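Local coordinates for probable LRR receptor-like serine/threonine-protein kinase At4g26540 (Arabidopsis thaliana, PDB 5HZ0) that perceives RGF peptide hormones through its extracellular leucine-rich repeats and, once bound, pairs with SERK co-receptors to maintain the root stem cell niche, at residues Ile429-Leu434 with Leu453-Leu458; Tyr190-Ser195 with Tyr214-Ser219; Asn599-Asp604 with Ala620-Leu625. The protein carries 5 engineered substitutions. All coordinates share one frame; numbering follows the deposited sequence.

Contact 1. Residues Ile429-Leu434 with Leu453-Leu458; sequences ISENRL and LHTNSL
L453 meets I429 through one methyl, CD2 lying 4.2 Å from I429 CB. At H454 the backbone O receives the N-H of E431 nearly along the C=O axis (2.8 Å). The H454 imidazole, its CG between the backbone N and the carbonyl carbon (chi1 81°), spreads beneath S430: CB of S430 stands over the ring centre, 3.5 Å from the centroid, a CH-pi contact. D452 binds H454 ND1 and D428 binds S430 OG. T455 accepts N432 N on its O at 3.1 Å; its CB runs alongside E431 CG, and OG1 goes to D478. N456 directs ND2 to L453 O (2.7 Å), an acceptor in the amide plane, and more weakly across to I429 O (3.4 Å), which N432 ND2 binds more closely. OD1 faces the N-H groups of N432 and L434, but its position is less certain. An alanine here removes the amide, and L453 O would probably be left to its weak bond from N479, while L434 N would be likely to lose its acceptor. S457 N bonds L434 O weakly, and L458 CD2 packs on L434 CB (4.0 Å). The buried amide thus binds its own turn firmly and the preceding one weakly, consistent with the leucine-rich-repeat asparagine ladder.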
loop_
_atom_site.group_PDB
_atom_site.type_symbol
_atom_site.label_atom_id
_atom_site.label_comp_id
_atom_site.label_asym_id
_atom_site.label_seq_id
_atom_site.Cartn_x
_atom_site.Cartn_y
_atom_site.Cartn_z
ATOM N N ILE A 429 -21.682 -3.342 4.418
ATOM C CA ILE A 429 -22.411 -3.963 5.547
ATOM C C ILE A 429 -22.814 -5.453 5.356
ATOM O O ILE A 429 -23.640 -6.012 6.101
ATOM C CB ILE A 429 -23.519 -3.030 6.134
ATOM C CG1 ILE A 429 -23.007 -1.582 6.213
ATOM C CG2 ILE A 429 -24.010 -3.547 7.513
ATOM C CD1 ILE A 429 -24.161 -0.552 6.195
ATOM N N SER A 430 -22.278 -6.083 4.316
ATOM C CA SER A 430 -22.712 -7.428 3.968
ATOM C C SER A 430 -22.462 -8.421 5.105
ATOM O O SER A 430 -21.674 -8.150 6.014
ATOM C CB SER A 430 -22.020 -7.908 2.695
ATOM O OG SER A 430 -20.622 -7.809 2.821
ATOM N N GLU A 431 -23.192 -9.533 5.077
ATOM C CA GLU A 431 -23.029 -10.615 6.052
ATOM C C GLU A 431 -23.269 -10.170 7.483
ATOM O O GLU A 431 -22.376 -10.208 8.330
ATOM C CB GLU A 431 -21.660 -11.282 5.914
ATOM C CG GLU A 431 -21.459 -12.019 4.601
ATOM C CD GLU A 431 -20.201 -12.859 4.616
ATOM O OE1 GLU A 431 -20.288 -14.093 4.433
ATOM O OE2 GLU A 431 -19.116 -12.284 4.817
ATOM N N ASN A 432 -24.507 -9.771 7.733
ATOM C CA ASN A 432 -24.968 -9.438 9.059
ATOM C C ASN A 432 -26.426 -9.891 9.135
ATOM O O ASN A 432 -26.859 -10.672 8.307
ATOM C CB ASN A 432 -24.811 -7.928 9.341
ATOM C CG ASN A 432 -23.360 -7.526 9.655
ATOM O OD1 ASN A 432 -22.889 -7.685 10.777
ATOM N ND2 ASN A 432 -22.659 -7.001 8.658
ATOM N N ARG A 433 -27.130 -9.480 10.183
ATOM C CA ARG A 433 -28.557 -9.744 10.404
ATOM C C ARG A 433 -29.516 -8.580 10.144
ATOM O O ARG A 433 -30.579 -8.514 10.783
ATOM C CB ARG A 433 -28.797 -10.309 11.790
ATOM C CG ARG A 433 -27.740 -11.276 12.192
ATOM C CD ARG A 433 -27.916 -12.621 11.540
ATOM N NE ARG A 433 -27.551 -13.639 12.520
ATOM C CZ ARG A 433 -26.330 -14.141 12.654
ATOM N NH1 ARG A 433 -25.356 -13.737 11.842
ATOM N NH2 ARG A 433 -26.085 -15.052 13.591
ATOM N N LEU A 434 -29.076 -7.568 9.408
ATOM C CA LEU A 434 -29.899 -6.372 9.181
ATOM C C LEU A 434 -31.300 -6.675 8.677
ATOM O O LEU A 434 -31.501 -7.584 7.879
ATOM C CB LEU A 434 -29.247 -5.474 8.145
ATOM C CG LEU A 434 -27.814 -5.059 8.421
ATOM C CD1 LEU A 434 -27.386 -4.094 7.346
ATOM C CD2 LEU A 434 -27.726 -4.441 9.807
ATOM N N LEU A 453 -24.654 -4.503 0.448
ATOM C CA LEU A 453 -25.563 -5.007 1.493
ATOM C C LEU A 453 -25.796 -6.550 1.542
ATOM O O LEU A 453 -26.692 -7.020 2.246
ATOM C CB LEU A 453 -26.891 -4.240 1.477
ATOM C CG LEU A 453 -26.779 -2.708 1.574
ATOM C CD1 LEU A 453 -28.152 -2.034 1.722
ATOM C CD2 LEU A 453 -25.845 -2.299 2.701
ATOM N N HIS A 454 -25.057 -7.322 0.748
ATOM C CA HIS A 454 -25.403 -8.737 0.543
ATOM C C HIS A 454 -25.413 -9.635 1.795
ATOM O O HIS A 454 -24.701 -9.378 2.754
ATOM C CB HIS A 454 -24.586 -9.376 -0.608
ATOM C CG HIS A 454 -23.207 -9.817 -0.225
ATOM N ND1 HIS A 454 -22.073 -9.108 -0.575
ATOM C CD2 HIS A 454 -22.771 -10.913 0.436
ATOM C CE1 HIS A 454 -21.004 -9.741 -0.133
ATOM N NE2 HIS A 454 -21.398 -10.840 0.488
ATOM N N THR A 455 -26.247 -10.673 1.782
ATOM C CA THR A 455 -26.349 -11.596 2.915
ATOM C C THR A 455 -26.803 -10.908 4.209
ATOM O O THR A 455 -26.068 -10.776 5.190
ATOM C CB THR A 455 -25.047 -12.421 3.102
ATOM O OG1 THR A 455 -24.763 -13.109 1.877
ATOM C CG2 THR A 455 -25.186 -13.452 4.227
ATOM N N ASN A 456 -28.046 -10.458 4.173
ATOM C CA ASN A 456 -28.734 -9.961 5.337
ATOM C C ASN A 456 -30.177 -10.375 5.189
ATOM O O ASN A 456 -30.517 -11.171 4.320
ATOM C CB ASN A 456 -28.625 -8.440 5.418
ATOM C CG ASN A 456 -27.253 -7.982 5.862
ATOM O OD1 ASN A 456 -26.912 -8.094 7.035
ATOM N ND2 ASN A 456 -26.452 -7.479 4.926
ATOM N N SER A 457 -31.012 -9.871 6.076
ATOM C CA SER A 457 -32.447 -10.061 6.029
ATOM C C SER A 457 -33.208 -8.878 5.447
ATOM O O SER A 457 -34.361 -8.631 5.818
ATOM C CB SER A 457 -32.978 -10.557 7.356
ATOM O OG SER A 457 -32.427 -11.845 7.580
ATOM N N LEU A 458 -32.512 -8.034 4.695
ATOM C CA LEU A 458 -33.155 -6.854 4.114
ATOM C C LEU A 458 -34.451 -7.201 3.386
ATOM O O LEU A 458 -34.527 -8.203 2.677
ATOM C CB LEU A 458 -32.192 -6.127 3.174
ATOM C CG LEU A 458 -31.022 -5.482 3.913
ATOM C CD1 LEU A 458 -30.190 -4.669 2.964
ATOM C CD2 LEU A 458 -31.583 -4.613 5.012
#

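Contact 2. Residues Tyr190-Ser195 with Tyr214-Ser219; sequences YTSLLS and YQNSIS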
loop_
_atom_site.group_PDB
_atom_site.type_symbol
_atom_site.label_atom_id
_atom_site.label_comp_id
_atom_site.label_asym_id
_atom_site.label_seq_id
_atom_site.Cartn_x
_atom_site.Cartn_y
_atom_site.Cartn_z
ATOM N N TYR A 190 19.627 0.454 3.272
ATOM C CA TYR A 190 18.283 -0.086 3.169
ATOM C C TYR A 190 17.970 -0.397 1.717
ATOM O O TYR A 190 18.518 0.249 0.811
ATOM C CB TYR A 190 17.233 0.865 3.776
ATOM C CG TYR A 190 17.205 2.269 3.202
ATOM C CD1 TYR A 190 16.548 2.547 2.017
ATOM C CD2 TYR A 190 17.818 3.336 3.877
ATOM C CE1 TYR A 190 16.516 3.829 1.502
ATOM C CE2 TYR A 190 17.794 4.624 3.374
ATOM C CZ TYR A 190 17.144 4.863 2.183
ATOM O OH TYR A 190 17.123 6.140 1.670
ATOM N N THR A 191 17.094 -1.383 1.506
ATOM C CA THR A 191 16.786 -1.867 0.170
ATOM C C THR A 191 18.084 -2.322 -0.489
ATOM O O THR A 191 18.471 -1.858 -1.558
ATOM C CB THR A 191 16.067 -0.792 -0.651
ATOM O OG1 THR A 191 15.134 -0.099 0.200
ATOM C CG2 THR A 191 15.335 -1.410 -1.845
ATOM N N SER A 192 18.773 -3.211 0.212
ATOM C CA SER A 192 20.050 -3.775 -0.213
ATOM C C SER A 192 20.025 -5.296 -0.055
ATOM O O SER A 192 18.951 -5.899 0.031
ATOM C CB SER A 192 21.224 -3.163 0.556
ATOM O OG SER A 192 21.579 -1.898 0.019
ATOM N N LEU A 193 21.199 -5.909 -0.145
ATOM C CA LEU A 193 21.362 -7.367 -0.022
ATOM C C LEU A 193 21.847 -7.941 1.322
ATOM O O LEU A 193 22.239 -9.099 1.379
ATOM C CB LEU A 193 22.155 -7.941 -1.204
ATOM C CG LEU A 193 21.457 -7.678 -2.545
ATOM C CD1 LEU A 193 22.195 -8.334 -3.705
ATOM C CD2 LEU A 193 20.006 -8.125 -2.502
ATOM N N LEU A 194 21.916 -7.128 2.368
ATOM C CA LEU A 194 22.406 -7.607 3.674
ATOM C C LEU A 194 21.715 -8.852 4.249
ATOM O O LEU A 194 20.500 -9.011 4.134
ATOM C CB LEU A 194 22.296 -6.504 4.712
ATOM C CG LEU A 194 23.066 -5.207 4.498
ATOM C CD1 LEU A 194 22.660 -4.235 5.593
ATOM C CD2 LEU A 194 24.580 -5.465 4.510
ATOM N N SER A 195 22.507 -9.715 4.884
ATOM C CA SER A 195 21.996 -10.887 5.600
ATOM C C SER A 195 22.838 -11.147 6.843
ATOM O O SER A 195 23.806 -10.440 7.104
ATOM C CB SER A 195 21.948 -12.144 4.702
ATOM O OG SER A 195 22.971 -12.164 3.702
ATOM N N TYR A 214 16.130 -1.385 6.756
ATOM C CA TYR A 214 14.954 -2.050 6.185
ATOM C C TYR A 214 15.145 -2.639 4.774
ATOM O O TYR A 214 16.074 -2.273 4.044
ATOM C CB TYR A 214 13.716 -1.149 6.251
ATOM C CG TYR A 214 13.780 0.116 5.418
ATOM C CD1 TYR A 214 14.326 1.289 5.933
ATOM C CD2 TYR A 214 13.260 0.146 4.139
ATOM C CE1 TYR A 214 14.363 2.448 5.176
ATOM C CE2 TYR A 214 13.289 1.296 3.384
ATOM C CZ TYR A 214 13.840 2.442 3.902
ATOM O OH TYR A 214 13.864 3.572 3.129
ATOM N N GLN A 215 14.278 -3.589 4.420
ATOM C CA GLN A 215 14.329 -4.257 3.113
ATOM C C GLN A 215 15.661 -4.939 2.782
ATOM O O GLN A 215 16.257 -4.718 1.738
ATOM C CB GLN A 215 13.911 -3.301 2.006
ATOM C CG GLN A 215 12.442 -2.970 2.066
ATOM C CD GLN A 215 11.989 -2.168 0.886
ATOM O OE1 GLN A 215 12.662 -1.222 0.481
ATOM N NE2 GLN A 215 10.849 -2.541 0.315
ATOM N N ASN A 216 16.118 -5.773 3.701
ATOM C CA ASN A 216 17.262 -6.641 3.476
ATOM C C ASN A 216 16.817 -8.020 3.910
ATOM O O ASN A 216 15.620 -8.267 4.037
ATOM C CB ASN A 216 18.482 -6.205 4.275
ATOM C CG ASN A 216 19.028 -4.876 3.819
ATOM O OD1 ASN A 216 19.696 -4.797 2.792
ATOM N ND2 ASN A 216 18.746 -3.816 4.583
ATOM N N SER A 217 17.765 -8.940 4.014
ATOM C CA SER A 217 17.518 -10.280 4.541
ATOM C C SER A 217 17.986 -10.547 5.964
ATOM O O SER A 217 18.125 -11.696 6.357
ATOM C CB SER A 217 17.926 -11.363 3.548
ATOM O OG SER A 217 17.125 -11.214 2.392
ATOM N N ILE A 218 18.319 -9.493 6.695
ATOM C CA ILE A 218 18.900 -9.625 8.030
ATOM C C ILE A 218 18.136 -10.602 8.903
ATOM O O ILE A 218 16.905 -10.604 8.946
ATOM C CB ILE A 218 18.965 -8.259 8.751
ATOM C CG1 ILE A 218 19.944 -7.317 8.033
ATOM C CG2 ILE A 218 19.353 -8.426 10.220
ATOM C CD1 ILE A 218 19.947 -5.899 8.603
ATOM N N SER A 219 18.888 -11.442 9.594
ATOM C CA SER A 219 18.317 -12.555 10.338
ATOM C C SER A 219 18.807 -12.423 11.755
ATOM O O SER A 219 19.415 -11.417 12.106
ATOM C CB SER A 219 18.806 -13.884 9.758
ATOM O OG SER A 219 20.184 -14.072 10.050
#
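Y190 and Y214 run alongside each other in the same direction, their planes 10° apart but slid so far that the rings hardly overlap, with centroids 4.5 Å apart. The slide puts Y190 CB over the centre of the Y214 ring, 3.6 Å from its centroid, a CH-pi contact. Conversely, Y214 OH hangs over one face of the Y190 ring, displaced toward the rim and 3.1 Å from CD1. Both side chains start alike, CG between the backbone N and the carbonyl carbon (chi1 56° in Y190, 65° in Y214), which starts them in the same direction from the backbone. Next along the chain, T191 N donates to Y214 O at 2.9 Å, and T191 OG1 donates to Q215 OE1 (2.7 Å). N216 buries about as much surface as either tyrosine. Its OD1 accepts L194 N from above the carbonyl plane (3.2 Å) and, weakly, S192 N; ND2 turns to the backbone O atoms of L213 and I189. Beyond it S217 N closes on L194 O at 2.7 Å. Y190 and Y214, both part of the receptor's peptide-recognition motifs, hydrogen-bond the bound peptide's backbone through their hydroxyls; W238 stacks on Y214. The buried amide ties two repeats together, while the paired, nearly parallel rings present two hydroxyls to the hormone's main chain.

Contact 3. Residues Asn599-Asp604 with Ala620-Leu625; sequences NDFSGD and ASNRGL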
loop_
_atom_site.group_PDB
_atom_site.type_symbol
_atom_site.label_atom_id
_atom_site.label_comp_id
_atom_site.label_asym_id
_atom_site.label_seq_id
_atom_site.Cartn_x
_atom_site.Cartn_y
_atom_site.Cartn_z
ATOM N N ASN A 599 -33.742 -25.515 -19.545
ATOM C CA ASN A 599 -34.680 -24.659 -20.235
ATOM C C ASN A 599 -35.487 -25.514 -21.194
ATOM O O ASN A 599 -35.373 -26.739 -21.195
ATOM C CB ASN A 599 -33.966 -23.521 -20.979
ATOM C CG ASN A 599 -33.764 -22.275 -20.111
ATOM O OD1 ASN A 599 -34.726 -21.579 -19.773
ATOM N ND2 ASN A 599 -32.507 -21.975 -19.777
ATOM N N ASP A 600 -36.348 -24.863 -21.962
ATOM C CA ASP A 600 -37.138 -25.507 -23.011
ATOM C C ASP A 600 -36.563 -25.361 -24.429
ATOM O O ASP A 600 -37.308 -25.438 -25.389
ATOM C CB ASP A 600 -38.614 -25.113 -22.930
ATOM C CG ASP A 600 -39.290 -25.647 -21.673
ATOM O OD1 ASP A 600 -39.123 -26.849 -21.370
ATOM O OD2 ASP A 600 -39.981 -24.861 -20.981
ATOM N N PHE A 601 -35.290 -24.984 -24.540
ATOM C CA PHE A 601 -34.625 -24.811 -25.838
ATOM C C PHE A 601 -34.659 -26.079 -26.702
ATOM O O PHE A 601 -34.693 -27.200 -26.200
ATOM C CB PHE A 601 -33.149 -24.394 -25.663
ATOM C CG PHE A 601 -32.943 -23.036 -25.043
ATOM C CD1 PHE A 601 -33.535 -21.901 -25.579
ATOM C CD2 PHE A 601 -32.122 -22.893 -23.929
ATOM C CE1 PHE A 601 -33.317 -20.653 -25.001
ATOM C CE2 PHE A 601 -31.905 -21.649 -23.348
ATOM C CZ PHE A 601 -32.501 -20.532 -23.881
ATOM N N SER A 602 -34.648 -25.877 -28.014
ATOM C CA SER A 602 -34.649 -26.969 -28.974
ATOM C C SER A 602 -34.035 -26.471 -30.271
ATOM O O SER A 602 -34.006 -25.268 -30.516
ATOM C CB SER A 602 -36.074 -27.475 -29.221
ATOM O OG SER A 602 -36.720 -26.718 -30.215
ATOM N N GLY A 603 -33.586 -27.390 -31.121
ATOM C CA GLY A 603 -32.870 -27.015 -32.328
ATOM C C GLY A 603 -31.409 -27.424 -32.343
ATOM O O GLY A 603 -30.852 -27.909 -31.341
ATOM N N ASP A 604 -30.789 -27.284 -33.504
ATOM C CA ASP A 604 -29.407 -27.712 -33.636
ATOM C C ASP A 604 -28.385 -26.598 -33.478
ATOM O O ASP A 604 -28.625 -25.466 -33.877
ATOM C CB ASP A 604 -29.170 -28.441 -34.952
ATOM C CG ASP A 604 -29.297 -27.541 -36.140
ATOM O OD1 ASP A 604 -30.253 -26.746 -36.188
ATOM O OD2 ASP A 604 -28.438 -27.633 -37.032
ATOM N N ALA A 620 -29.086 -32.135 -22.415
ATOM C CA ALA A 620 -30.025 -33.187 -22.043
ATOM C C ALA A 620 -31.173 -32.661 -21.166
ATOM O O ALA A 620 -32.243 -33.278 -21.097
ATOM C CB ALA A 620 -29.286 -34.340 -21.363
ATOM N N SER A 621 -30.950 -31.513 -20.518
ATOM C CA SER A 621 -31.973 -30.886 -19.678
ATOM C C SER A 621 -32.904 -29.952 -20.450
ATOM O O SER A 621 -33.824 -29.372 -19.877
ATOM C CB SER A 621 -31.341 -30.133 -18.494
ATOM O OG SER A 621 -30.410 -29.165 -18.943
ATOM N N ASN A 622 -32.644 -29.790 -21.740
ATOM C CA ASN A 622 -33.502 -28.988 -22.604
ATOM C C ASN A 622 -34.572 -29.807 -23.348
ATOM O O ASN A 622 -34.852 -30.942 -22.994
ATOM C CB ASN A 622 -32.674 -28.129 -23.563
ATOM C CG ASN A 622 -32.121 -26.894 -22.900
ATOM O OD1 ASN A 622 -32.814 -25.876 -22.785
ATOM N ND2 ASN A 622 -30.867 -26.967 -22.460
ATOM N N ARG A 623 -35.201 -29.206 -24.350
ATOM C CA ARG A 623 -36.293 -29.861 -25.047
ATOM C C ARG A 623 -35.839 -30.623 -26.300
ATOM O O ARG A 623 -36.088 -31.809 -26.422
ATOM C CB ARG A 623 -37.381 -28.840 -25.391
ATOM C CG ARG A 623 -38.594 -29.431 -26.052
ATOM C CD ARG A 623 -39.549 -28.344 -26.482
ATOM N NE ARG A 623 -40.139 -27.625 -25.353
ATOM C CZ ARG A 623 -40.856 -26.508 -25.482
ATOM N NH1 ARG A 623 -41.062 -25.981 -26.688
ATOM N NH2 ARG A 623 -41.361 -25.909 -24.409
ATOM N N GLY A 624 -35.314 -29.894 -27.273
ATOM C CA GLY A 624 -34.686 -30.423 -28.478
ATOM C C GLY A 624 -33.235 -30.155 -28.863
ATOM O O GLY A 624 -32.986 -30.072 -30.055
ATOM N N LEU A 625 -32.320 -29.855 -27.945
ATOM C CA LEU A 625 -30.996 -29.366 -28.376
ATOM C C LEU A 625 -30.039 -30.448 -28.853
ATOM O O LEU A 625 -29.909 -31.489 -28.213
ATOM C CB LEU A 625 -30.309 -28.541 -27.277
ATOM C CG LEU A 625 -30.766 -27.097 -27.064
ATOM C CD1 LEU A 625 -29.929 -26.441 -25.981
ATOM C CD2 LEU A 625 -30.669 -26.312 -28.359
#
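F601 and R623 open the backbone bonding: the carbonyl O of F601 is gripped by two successive N-H groups, R623 N at 2.8 Å and G624 N at 3.0 Å. Both donors lie in the carbonyl plane, that of G624 on a lone pair. One step on, G603 N reaches G624 O (2.9 Å) from above the carbonyl plane. These bonds set S602 beside G624 and G603 beside L625 in parallel bridges, and CA of L625 makes a C-H contact to G603 O. A second polar group is the amide of N622, alongside the F601 side chain. OD1 accepts F601 N in a weak bond (3.2 Å), while ND2 is taken by D618 O and I596 O, so one side chain spans two turns of the coil.

Charge contributes little. R623 is extended as far as CD and then bent at chi3 (-66°), which turns NE aside; its guanidinium lies by D600, where CB of D600 sits over one face, 3.2 Å from NH2. The salt bridge from D600 OD2 to R623 NH2 is long at 3.8 Å. Apolar packing joins F601 CB to L625 CD1 (3.8 Å), with L625 CD2 set against G603 O. On the other face S602 CB lies against G624, whose missing CB would collide with it; G603 (phi 113°) adopts backbone angles that suit a residue without a side chain. Short parallel bridges between successive turns, an asparagine amide bonded to the backbone of the turn before, and F601 packed on L625 are typical of a leucine-rich-repeat solenoid, here near its C-terminal end.

All three contacts join consecutive turns of one solenoid and are partly buried: 7 of 12 touching residues are buried in contact 1, 6 of 11 in contact 2 and 3 of 10 in contact 3, the most superficial, about 51 Å from the chain's centre. Contacts 1 and 2 lie on opposite sides of that centre, about 46 Å apart between their own centres. Each includes an asparagine whose OD1 takes main-chain N-H of the preceding turn, weakly in contact 3, where backbone bridges do more, with an apolar pair beside it. Contact 1 adds a histidine under a serine, contact 2 a tyrosine pair facing the bound peptide, and contact 3 two glycines and a long arginine-aspartate pair.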